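Local atomic coordinates of iminosuccinate reductase (Paracoccus denitrificans, PDB entry 6RQA), a protein that catalyses the NADH-dependent reduction of iminosuccinate to L-aspartate, regenerating the amino donor for glyoxylate assimilation through the beta-hydroxyaspartate cycle. Residues A[41-46]-A[132-137]; A[50-55]-A[294-299]; A[100-105]-A[123-128]; A[300-303]-A[307-310]. All blocks are in the same frame, centred on the assembly; numbering follows the deposited sequence.

Interaction 1. Residues A[41-46]-A[132-137]; sequences EAIEAV and TAAASA. With NAD (nicotinamide-adenine-dinucleotide), chain C.
The helix that borders the nicotinamide end of the NAD pocket presents the methyl of Ala134 and the backbone of Ala135 to Ile43 of a second helix, while Thr132, from the same turns, faces the cofactor. From helix 36-51, Ile43 makes the contact with both its branches. Its CG2 lies anti to the backbone N and its CG1 beside that N (chi1 -61°), which spreads the two branches over neighbouring residues of helix 125-143: CG1 meets the methyl CB of Ala134 at 3.6 Å, and CG2 rests against the backbone of Ala135, 3.9 Å from its CA. Small side chains on this face bring the backbones close, with Ile43 CA only 6.2 Å from Ala135 CA. On the pocket side, Thr132 OG1 comes within 3.2 Å of C4N of NAD, the carbon that exchanges hydride, and its CG2 lies 3.5 Å from the carboxamide O7N. The hydroxyl is also hydrogen-bonded to Thr128 O, one turn earlier. Were Thr132 an alanine, that carbonyl would probably lose its side-chain mate and a gap would open beside the nicotinamide. Helix 316-333 closes over Ile43 and Ala135 through Gln318, and helix 158-170 packs on Thr132 and Ala133.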
# COMPACT_ATOMS: atom_id res chain seq x y z
N GLU A 41 9.62 -23.06 -8.36
CA GLU A 41 10.81 -22.95 -7.51
C GLU A 41 10.77 -21.69 -6.66
O GLU A 41 11.24 -21.70 -5.51
CB GLU A 41 12.07 -22.98 -8.38
CG GLU A 41 12.27 -24.26 -9.16
CD GLU A 41 13.55 -24.25 -9.97
OE1 GLU A 41 13.96 -25.33 -10.46
OE2 GLU A 41 14.16 -23.17 -10.12
N ALA A 42 10.23 -20.60 -7.20
CA ALA A 42 10.16 -19.36 -6.43
C ALA A 42 9.17 -19.48 -5.28
O ALA A 42 9.47 -19.10 -4.15
CB ALA A 42 9.78 -18.20 -7.35
N ILE A 43 7.98 -20.02 -5.56
CA ILE A 43 6.94 -20.09 -4.54
C ILE A 43 7.28 -21.14 -3.49
O ILE A 43 7.00 -20.96 -2.30
CB ILE A 43 5.57 -20.36 -5.20
CG1 ILE A 43 5.23 -19.22 -6.17
CG2 ILE A 43 4.49 -20.52 -4.16
CD1 ILE A 43 5.40 -17.84 -5.58
N GLU A 44 7.88 -22.26 -3.91
CA GLU A 44 8.30 -23.27 -2.95
C GLU A 44 9.30 -22.70 -1.95
O GLU A 44 9.19 -22.94 -0.74
CB GLU A 44 8.89 -24.48 -3.68
CG GLU A 44 9.64 -25.45 -2.78
CD GLU A 44 10.17 -26.65 -3.54
OE1 GLU A 44 9.59 -27.74 -3.40
OE2 GLU A 44 11.16 -26.49 -4.28
N ALA A 45 10.28 -21.94 -2.44
CA ALA A 45 11.25 -21.32 -1.55
C ALA A 45 10.61 -20.29 -0.63
O ALA A 45 11.04 -20.14 0.52
CB ALA A 45 12.38 -20.68 -2.36
N VAL A 46 9.58 -19.59 -1.11
CA VAL A 46 8.95 -18.56 -0.29
C VAL A 46 8.15 -19.18 0.85
O VAL A 46 8.09 -18.64 1.95
CB VAL A 46 8.09 -17.63 -1.17
CG1 VAL A 46 6.67 -17.51 -0.62
CG2 VAL A 46 8.73 -16.26 -1.25
N THR A 132 -0.30 -18.31 -8.16
CA THR A 132 -1.43 -19.01 -7.57
C THR A 132 -1.42 -20.48 -7.97
O THR A 132 -1.65 -21.36 -7.13
CB THR A 132 -2.75 -18.35 -7.99
OG1 THR A 132 -2.70 -16.95 -7.70
CG2 THR A 132 -3.92 -18.98 -7.26
N ALA A 133 -1.15 -20.76 -9.24
CA ALA A 133 -1.02 -22.15 -9.68
C ALA A 133 0.21 -22.81 -9.06
O ALA A 133 0.18 -24.00 -8.75
CB ALA A 133 -0.96 -22.21 -11.21
N ALA A 134 1.28 -22.04 -8.87
CA ALA A 134 2.47 -22.59 -8.24
C ALA A 134 2.20 -22.95 -6.79
O ALA A 134 2.66 -23.99 -6.30
CB ALA A 134 3.63 -21.61 -8.35
N ALA A 135 1.46 -22.10 -6.07
CA ALA A 135 1.14 -22.38 -4.68
C ALA A 135 0.35 -23.68 -4.55
O ALA A 135 0.63 -24.50 -3.66
CB ALA A 135 0.36 -21.22 -4.07
N SER A 136 -0.63 -23.89 -5.43
CA SER A 136 -1.39 -25.14 -5.40
C SER A 136 -0.50 -26.33 -5.74
O SER A 136 -0.67 -27.42 -5.18
CB SER A 136 -2.57 -25.06 -6.36
OG SER A 136 -3.31 -26.26 -6.36
N ALA A 137 0.45 -26.15 -6.66
CA ALA A 137 1.34 -27.25 -7.03
C ALA A 137 2.29 -27.61 -5.90
O ALA A 137 2.65 -28.79 -5.75
CB ALA A 137 2.13 -26.88 -8.29
PA NAD C . -13.37 -16.50 -13.20
O1A NAD C . -14.58 -15.66 -12.89
O2A NAD C . -12.58 -16.65 -14.46
O5B NAD C . -14.14 -18.05 -13.11
C5B NAD C . -14.99 -18.02 -12.03
C4B NAD C . -15.62 -19.38 -11.87
O4B NAD C . -16.35 -19.39 -10.66
C3B NAD C . -16.62 -19.50 -13.01
O3B NAD C . -15.91 -20.10 -14.05
C2B NAD C . -17.68 -20.43 -12.41
O2B NAD C . -17.36 -21.77 -12.57
C1B NAD C . -17.57 -20.10 -10.86
N9A NAD C . -18.64 -19.20 -10.43
C8A NAD C . -18.97 -17.90 -10.86
N7A NAD C . -20.02 -17.39 -10.23
C5A NAD C . -20.42 -18.40 -9.33
C6A NAD C . -21.46 -18.49 -8.38
N6A NAD C . -22.32 -17.44 -8.22
N1A NAD C . -21.62 -19.62 -7.62
C2A NAD C . -20.72 -20.64 -7.84
N3A NAD C . -19.68 -20.70 -8.71
C4A NAD C . -19.56 -19.54 -9.45
O3 NAD C . -12.57 -16.25 -11.83
PN NAD C . -11.02 -16.60 -11.88
O1N NAD C . -10.55 -17.89 -12.49
O2N NAD C . -10.46 -15.23 -11.97
O5D NAD C . -10.54 -16.91 -10.19
C5D NAD C . -11.61 -17.51 -9.59
C4D NAD C . -11.42 -17.43 -8.10
O4D NAD C . -10.00 -17.54 -7.81
C3D NAD C . -11.86 -16.00 -7.66
O3D NAD C . -12.72 -16.19 -6.58
C2D NAD C . -10.54 -15.34 -7.22
O2D NAD C . -10.64 -14.57 -6.08
C1D NAD C . -9.76 -16.61 -6.80
N1N NAD C . -8.27 -16.31 -6.82
C2N NAD C . -7.54 -16.83 -5.79
C3N NAD C . -6.17 -16.60 -5.73
C7N NAD C . -5.45 -17.21 -4.57
O7N NAD C . -4.25 -17.06 -4.41
N7N NAD C . -6.22 -17.93 -3.69
C4N NAD C . -5.56 -15.84 -6.73
C5N NAD C . -6.32 -15.32 -7.77
C6N NAD C . -7.70 -15.56 -7.82

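Interaction 2. Residues A[50-55]-A[294-299]; sequences MARRKA and VVAGDD
Arg52 leaves the helix end with CG beside its backbone N (chi1 -61°), and a bend at chi3 (-121°) then swings the guanidinium over the methyl of Ala296. Ala296 CB lies 3.7 Å above the guanidinium plane, displaced from its middle toward the rim on the NH1 side, with CZ of Arg52 4.0 Å from the same CB. Beneath the arginine, the methyls of the two alanines face each other, Ala51 CB to Ala296 CB at 4.1 Å. Arg53 and Gly297 each end a helix in a Schellman motif with positive phi; at Gly297 (phi 82°) a side chain would run into the carbonyl oxygen of Ala296. The two helix ends, of 36-51 and 291-295, meet by their C-terminal turns at the protein surface. Arg53 reaches Glu290 in a salt bridge, a second tie between the same two regions, and Val295 packs on Val138 and Tyr142 of helix 125-143. Across the contact itself the grip is slight and rests on van der Waals contact: a methyl under the flat of a cation, and a methyl against a methyl. The carboxylate of Asp298 stands off, its OD1 5.1 Å from Arg52 NH1, so any attraction between these charges is probably modest.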
# COMPACT_ATOMS: atom_id res chain seq x y z
N MET A 50 8.89 -18.38 4.85
CA MET A 50 7.86 -17.97 5.79
C MET A 50 7.83 -18.89 7.00
O MET A 50 7.62 -18.44 8.13
CB MET A 50 6.49 -17.94 5.11
CG MET A 50 6.36 -16.89 4.02
SD MET A 50 4.79 -17.02 3.15
CE MET A 50 3.64 -16.73 4.50
N ALA A 51 8.01 -20.20 6.78
CA ALA A 51 8.03 -21.14 7.90
C ALA A 51 9.24 -20.92 8.79
O ALA A 51 9.14 -21.02 10.02
CB ALA A 51 8.00 -22.57 7.38
N ARG A 52 10.40 -20.63 8.19
CA ARG A 52 11.61 -20.35 8.95
C ARG A 52 11.66 -18.93 9.47
O ARG A 52 12.68 -18.54 10.06
CB ARG A 52 12.84 -20.63 8.08
CG ARG A 52 12.98 -22.07 7.62
CD ARG A 52 14.36 -22.33 7.04
NE ARG A 52 14.31 -22.77 5.65
CZ ARG A 52 14.33 -24.05 5.27
NH1 ARG A 52 14.40 -25.01 6.18
NH2 ARG A 52 14.28 -24.36 3.98
N ARG A 53 10.60 -18.14 9.27
CA ARG A 53 10.51 -16.77 9.76
C ARG A 53 11.61 -15.88 9.18
O ARG A 53 12.05 -14.92 9.82
CB ARG A 53 10.53 -16.72 11.29
CG ARG A 53 9.38 -17.47 11.94
CD ARG A 53 8.04 -16.96 11.43
NE ARG A 53 6.91 -17.65 12.06
CZ ARG A 53 6.29 -18.70 11.54
NH1 ARG A 53 6.67 -19.19 10.36
NH2 ARG A 53 5.28 -19.26 12.18
N LYS A 54 12.06 -16.18 7.97
CA LYS A 54 12.97 -15.32 7.23
C LYS A 54 12.25 -14.38 6.29
O LYS A 54 12.90 -13.63 5.55
CB LYS A 54 13.99 -16.16 6.45
CG LYS A 54 15.31 -16.37 7.16
CD LYS A 54 15.14 -17.15 8.45
CE LYS A 54 16.47 -17.37 9.15
NZ LYS A 54 16.31 -18.14 10.42
N ALA A 55 10.91 -14.40 6.29
CA ALA A 55 10.11 -13.56 5.42
C ALA A 55 8.71 -13.46 6.01
O ALA A 55 8.27 -14.36 6.73
CB ALA A 55 10.05 -14.13 3.99
N VAL A 294 5.71 -27.81 6.18
CA VAL A 294 5.94 -29.09 5.52
C VAL A 294 7.10 -28.98 4.54
O VAL A 294 7.91 -29.91 4.41
CB VAL A 294 4.65 -29.56 4.82
CG1 VAL A 294 4.85 -30.94 4.20
CG2 VAL A 294 3.49 -29.57 5.79
N VAL A 295 7.21 -27.85 3.85
CA VAL A 295 8.29 -27.65 2.89
C VAL A 295 9.63 -27.55 3.62
O VAL A 295 10.64 -28.10 3.16
CB VAL A 295 8.02 -26.41 2.02
CG1 VAL A 295 9.11 -26.24 0.98
CG2 VAL A 295 6.65 -26.52 1.37
N ALA A 296 9.66 -26.85 4.75
CA ALA A 296 10.89 -26.66 5.51
C ALA A 296 11.28 -27.89 6.33
O ALA A 296 12.29 -27.84 7.04
CB ALA A 296 10.76 -25.45 6.43
N GLY A 297 10.51 -28.97 6.26
CA GLY A 297 10.82 -30.18 6.99
C GLY A 297 10.40 -30.20 8.44
O GLY A 297 10.64 -31.20 9.12
N ASP A 298 9.78 -29.13 8.94
CA ASP A 298 9.35 -29.09 10.34
C ASP A 298 8.02 -29.80 10.57
O ASP A 298 7.73 -30.17 11.71
CB ASP A 298 9.25 -27.64 10.81
CG ASP A 298 10.58 -26.92 10.79
OD1 ASP A 298 11.09 -26.64 9.68
OD2 ASP A 298 11.12 -26.62 11.87
N ASP A 299 7.22 -29.99 9.52
CA ASP A 299 5.93 -30.65 9.63
C ASP A 299 5.93 -31.89 8.75
O ASP A 299 6.30 -31.81 7.57
CB ASP A 299 4.80 -29.69 9.21
CG ASP A 299 3.42 -30.21 9.59
OD1 ASP A 299 3.07 -31.36 9.22
OD2 ASP A 299 2.67 -29.47 10.26

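Interaction 3. Residues A[100-105]-A[123-128]; sequences NLINHQ and GGNLLT
The side-chain amide of Asn125, at the start of its helix, sits against Ile102 and Gln105. Its ND2 points at OE1 of Gln105, a weak hydrogen bond at 3.4 Å, although nearly straight (172°), and the two amide planes stand almost perpendicular, 83° apart. Ile102 and Asn125 approach each other from opposite directions, CD1 of Ile102 ending 3.8 Å from Asn125 ND2. Asn125 OD1 lies beside the strand, 3.3 Å from Gln105 CA, and is hydrogen-bonded to Ser106 N. The bond from Ser106 N to OD1 and the weak one from ND2 are consistent with this orientation of the amide.

Behind this first shell, Gln105 is itself held. A bend at chi2 folds it back so that NE2 gives a bond of 2.9 Å to Ile102 O, within the plane of its own amide but above the carbonyl plane. That oxygen also accepts from Asn96 ND2. On the helix side, Gly124 O takes Thr128 OG1 at 2.6 Å and Thr128 N from opposite faces, and the Thr128 hydroxyl also bonds Lys88, the probable proton donor/acceptor. His104 touches NAD and meets Tyr92 edge-to-face. The contact thus joins the start of strand 104-111 to the first turn of helix 125-143, with helices 30-33 and 316-333 packed on Leu127 and Gln105 meeting Thr115 of the second subunit.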
# COMPACT_ATOMS: atom_id res chain seq x y z
N ASN A 100 -12.81 -3.20 -22.38
CA ASN A 100 -12.10 -4.28 -23.07
C ASN A 100 -10.86 -4.71 -22.28
O ASN A 100 -9.77 -4.88 -22.83
CB ASN A 100 -11.73 -3.88 -24.51
CG ASN A 100 -11.28 -5.06 -25.34
OD1 ASN A 100 -11.78 -6.17 -25.19
ND2 ASN A 100 -10.32 -4.82 -26.23
N LEU A 101 -11.05 -4.87 -20.98
CA LEU A 101 -9.98 -5.26 -20.08
C LEU A 101 -10.47 -6.36 -19.15
O LEU A 101 -11.67 -6.46 -18.86
CB LEU A 101 -9.47 -4.07 -19.25
CG LEU A 101 -8.75 -2.96 -20.01
CD1 LEU A 101 -8.56 -1.75 -19.12
CD2 LEU A 101 -7.42 -3.45 -20.53
N ILE A 102 -9.54 -7.20 -18.69
CA ILE A 102 -9.90 -8.20 -17.69
C ILE A 102 -10.18 -7.51 -16.36
O ILE A 102 -9.71 -6.40 -16.09
CB ILE A 102 -8.80 -9.27 -17.56
CG1 ILE A 102 -7.51 -8.65 -17.02
CG2 ILE A 102 -8.55 -9.93 -18.90
CD1 ILE A 102 -6.39 -9.66 -16.85
N ASN A 103 -10.97 -8.18 -15.52
CA ASN A 103 -11.41 -7.56 -14.27
C ASN A 103 -10.27 -7.44 -13.27
O ASN A 103 -10.23 -6.48 -12.49
CB ASN A 103 -12.58 -8.34 -13.67
CG ASN A 103 -13.83 -8.29 -14.54
OD1 ASN A 103 -13.96 -7.43 -15.41
ND2 ASN A 103 -14.76 -9.20 -14.29
N HIS A 104 -9.35 -8.40 -13.26
CA HIS A 104 -8.22 -8.39 -12.34
C HIS A 104 -7.09 -7.54 -12.91
O HIS A 104 -6.59 -7.82 -14.00
CB HIS A 104 -7.74 -9.81 -12.06
CG HIS A 104 -8.69 -10.63 -11.24
ND1 HIS A 104 -8.88 -10.40 -9.89
CD2 HIS A 104 -9.49 -11.67 -11.57
CE1 HIS A 104 -9.77 -11.27 -9.43
NE2 HIS A 104 -10.15 -12.05 -10.43
N GLN A 105 -6.69 -6.51 -12.16
CA GLN A 105 -5.58 -5.65 -12.54
C GLN A 105 -4.65 -5.50 -11.35
O GLN A 105 -5.11 -5.17 -10.25
CB GLN A 105 -6.08 -4.27 -13.01
CG GLN A 105 -6.99 -4.32 -14.22
CD GLN A 105 -6.27 -4.77 -15.47
OE1 GLN A 105 -5.08 -4.51 -15.64
NE2 GLN A 105 -6.99 -5.44 -16.36
N GLY A 123 4.42 -6.00 -14.60
CA GLY A 123 3.02 -6.34 -14.77
C GLY A 123 2.65 -7.56 -13.94
O GLY A 123 3.39 -8.55 -13.89
N GLY A 124 1.49 -7.49 -13.28
CA GLY A 124 1.15 -8.50 -12.30
C GLY A 124 -0.02 -9.40 -12.65
O GLY A 124 -0.34 -10.31 -11.88
N ASN A 125 -0.66 -9.18 -13.80
CA ASN A 125 -1.81 -10.00 -14.18
C ASN A 125 -1.41 -11.46 -14.36
O ASN A 125 -1.87 -12.34 -13.63
CB ASN A 125 -2.46 -9.44 -15.45
CG ASN A 125 -3.18 -8.13 -15.21
OD1 ASN A 125 -3.51 -7.79 -14.07
ND2 ASN A 125 -3.43 -7.39 -16.28
N LEU A 126 -0.54 -11.73 -15.34
CA LEU A 126 -0.11 -13.10 -15.57
C LEU A 126 0.67 -13.66 -14.39
O LEU A 126 0.61 -14.86 -14.11
CB LEU A 126 0.73 -13.18 -16.85
CG LEU A 126 1.22 -14.57 -17.26
CD1 LEU A 126 0.04 -15.53 -17.34
CD2 LEU A 126 1.96 -14.52 -18.58
N LEU A 127 1.40 -12.80 -13.67
CA LEU A 127 2.17 -13.27 -12.52
C LEU A 127 1.25 -13.82 -11.43
O LEU A 127 1.56 -14.84 -10.80
CB LEU A 127 3.04 -12.14 -11.96
CG LEU A 127 4.29 -11.76 -12.75
CD1 LEU A 127 5.11 -10.74 -11.98
CD2 LEU A 127 5.12 -12.99 -13.07
N THR A 128 0.11 -13.16 -11.20
CA THR A 128 -0.81 -13.61 -10.16
C THR A 128 -1.31 -15.02 -10.44
O THR A 128 -1.30 -15.88 -9.55
CB THR A 128 -1.99 -12.64 -10.05
OG1 THR A 128 -1.50 -11.33 -9.76
CG2 THR A 128 -2.93 -13.08 -8.93

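Interaction 4. Residues A[300-303]-A[307-310]; sequences PGRG and VTIF
One face of the Arg302 guanidinium is covered by a methyl: CG2 of Thr308 stands 3.7 Å above its plane, over the centre. The N-H groups turn to main-chain oxygens elsewhere in the fold, NE bonding Leu143 O and NH2 bonding Thr235 O. Thr308 OG1 also lies near, 2.9 Å from Arg302 NH2, but the angle is too poor for a hydrogen bond, and this hydroxyl is bonded instead to His236 ND1. The two side chains cross at about a right angle. Arg302 arrives there extended, CG anti to the backbone N (chi1 163°), and then bends at chi3 (-70°), which lays the guanidinium across the threonine; the aliphatic part joins in, with Arg302 CB 4.0 Å from Thr308 CG2. A leucine at Arg302 would probably take from the carbonyls of Leu143 and Thr235 the donors that the arginine supplies, and weaken the hold of the loop on the strand. The buried cation is thus held by neutral oxygens, one of them at the C-terminal end of helix 125-143, whose dipole would be expected to favour it. Thr308 belongs to strand 307-311, flanked by strands 235-239 and 259-262 in the parallel sheet of the Rossmann-like NAD-binding domain, and the loop 300-303 is fastened over this strand's beginning.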
# COMPACT_ATOMS: atom_id res chain seq x y z
N PRO A 300 5.53 -33.05 9.28
CA PRO A 300 5.50 -34.26 8.43
C PRO A 300 4.47 -34.17 7.31
O PRO A 300 4.66 -34.81 6.27
CB PRO A 300 5.17 -35.38 9.43
CG PRO A 300 4.50 -34.69 10.57
CD PRO A 300 5.15 -33.34 10.67
N GLY A 301 3.40 -33.41 7.50
CA GLY A 301 2.43 -33.20 6.44
C GLY A 301 1.20 -34.08 6.52
O GLY A 301 0.47 -34.04 7.51
N ARG A 302 0.97 -34.88 5.47
CA ARG A 302 -0.23 -35.71 5.42
C ARG A 302 -0.22 -36.77 6.51
O ARG A 302 -1.18 -36.89 7.28
CB ARG A 302 -0.35 -36.36 4.04
CG ARG A 302 -1.30 -37.54 3.99
CD ARG A 302 -1.47 -38.05 2.57
NE ARG A 302 -2.24 -37.12 1.75
CZ ARG A 302 -3.56 -37.12 1.65
NH1 ARG A 302 -4.28 -38.01 2.32
NH2 ARG A 302 -4.17 -36.23 0.88
N GLY A 303 0.85 -37.55 6.60
CA GLY A 303 0.90 -38.65 7.54
C GLY A 303 -0.08 -39.75 7.20
O GLY A 303 -0.01 -40.33 6.11
N VAL A 307 -7.94 -36.98 4.43
CA VAL A 307 -8.25 -35.78 3.66
C VAL A 307 -7.35 -34.66 4.14
O VAL A 307 -7.34 -34.33 5.33
CB VAL A 307 -9.73 -35.38 3.78
CG1 VAL A 307 -9.98 -34.09 3.01
CG2 VAL A 307 -10.63 -36.49 3.26
N THR A 308 -6.59 -34.07 3.22
CA THR A 308 -5.80 -32.88 3.49
C THR A 308 -6.33 -31.72 2.66
O THR A 308 -6.79 -31.90 1.53
CB THR A 308 -4.31 -33.11 3.17
OG1 THR A 308 -4.17 -33.48 1.80
CG2 THR A 308 -3.74 -34.21 4.05
N ILE A 309 -6.26 -30.52 3.23
CA ILE A 309 -6.74 -29.31 2.57
C ILE A 309 -5.66 -28.24 2.68
O ILE A 309 -5.09 -28.03 3.75
CB ILE A 309 -8.06 -28.80 3.19
CG1 ILE A 309 -9.18 -29.81 2.97
CG2 ILE A 309 -8.44 -27.46 2.60
CD1 ILE A 309 -10.51 -29.37 3.54
N PHE A 310 -5.37 -27.58 1.56
CA PHE A 310 -4.52 -26.40 1.53
C PHE A 310 -5.39 -25.18 1.23
O PHE A 310 -5.96 -25.08 0.15
CB PHE A 310 -3.41 -26.53 0.49
CG PHE A 310 -2.69 -25.24 0.22
CD1 PHE A 310 -1.95 -24.62 1.21
CD2 PHE A 310 -2.77 -24.64 -1.03
CE1 PHE A 310 -1.29 -23.43 0.96
CE2 PHE A 310 -2.12 -23.45 -1.28
CZ PHE A 310 -1.38 -22.84 -0.29

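In the fold
From the N terminus, helix 36-51 enters interaction 1 with its middle and interaction 2 with its end. Interaction 1 closes a loop onto helix 125-143 after the chain has passed through most of the mixed sheet; interaction 3 is nested inside that loop, tying strand 104-111 to the start of the same helix. Interaction 2 closes much later, at 294-299, so it crosses interaction 1 and also encloses interaction 3. Interaction 4 follows in series, a short loop closure with three residues between its segments, leading into strand 307-311 of the parallel sheet. Interactions 1 and 2 touch at Glu44 and Val295, 1 and 4 at Ala135 and Phe310, whereas 3 lies across the chain's centre from 2 and 4.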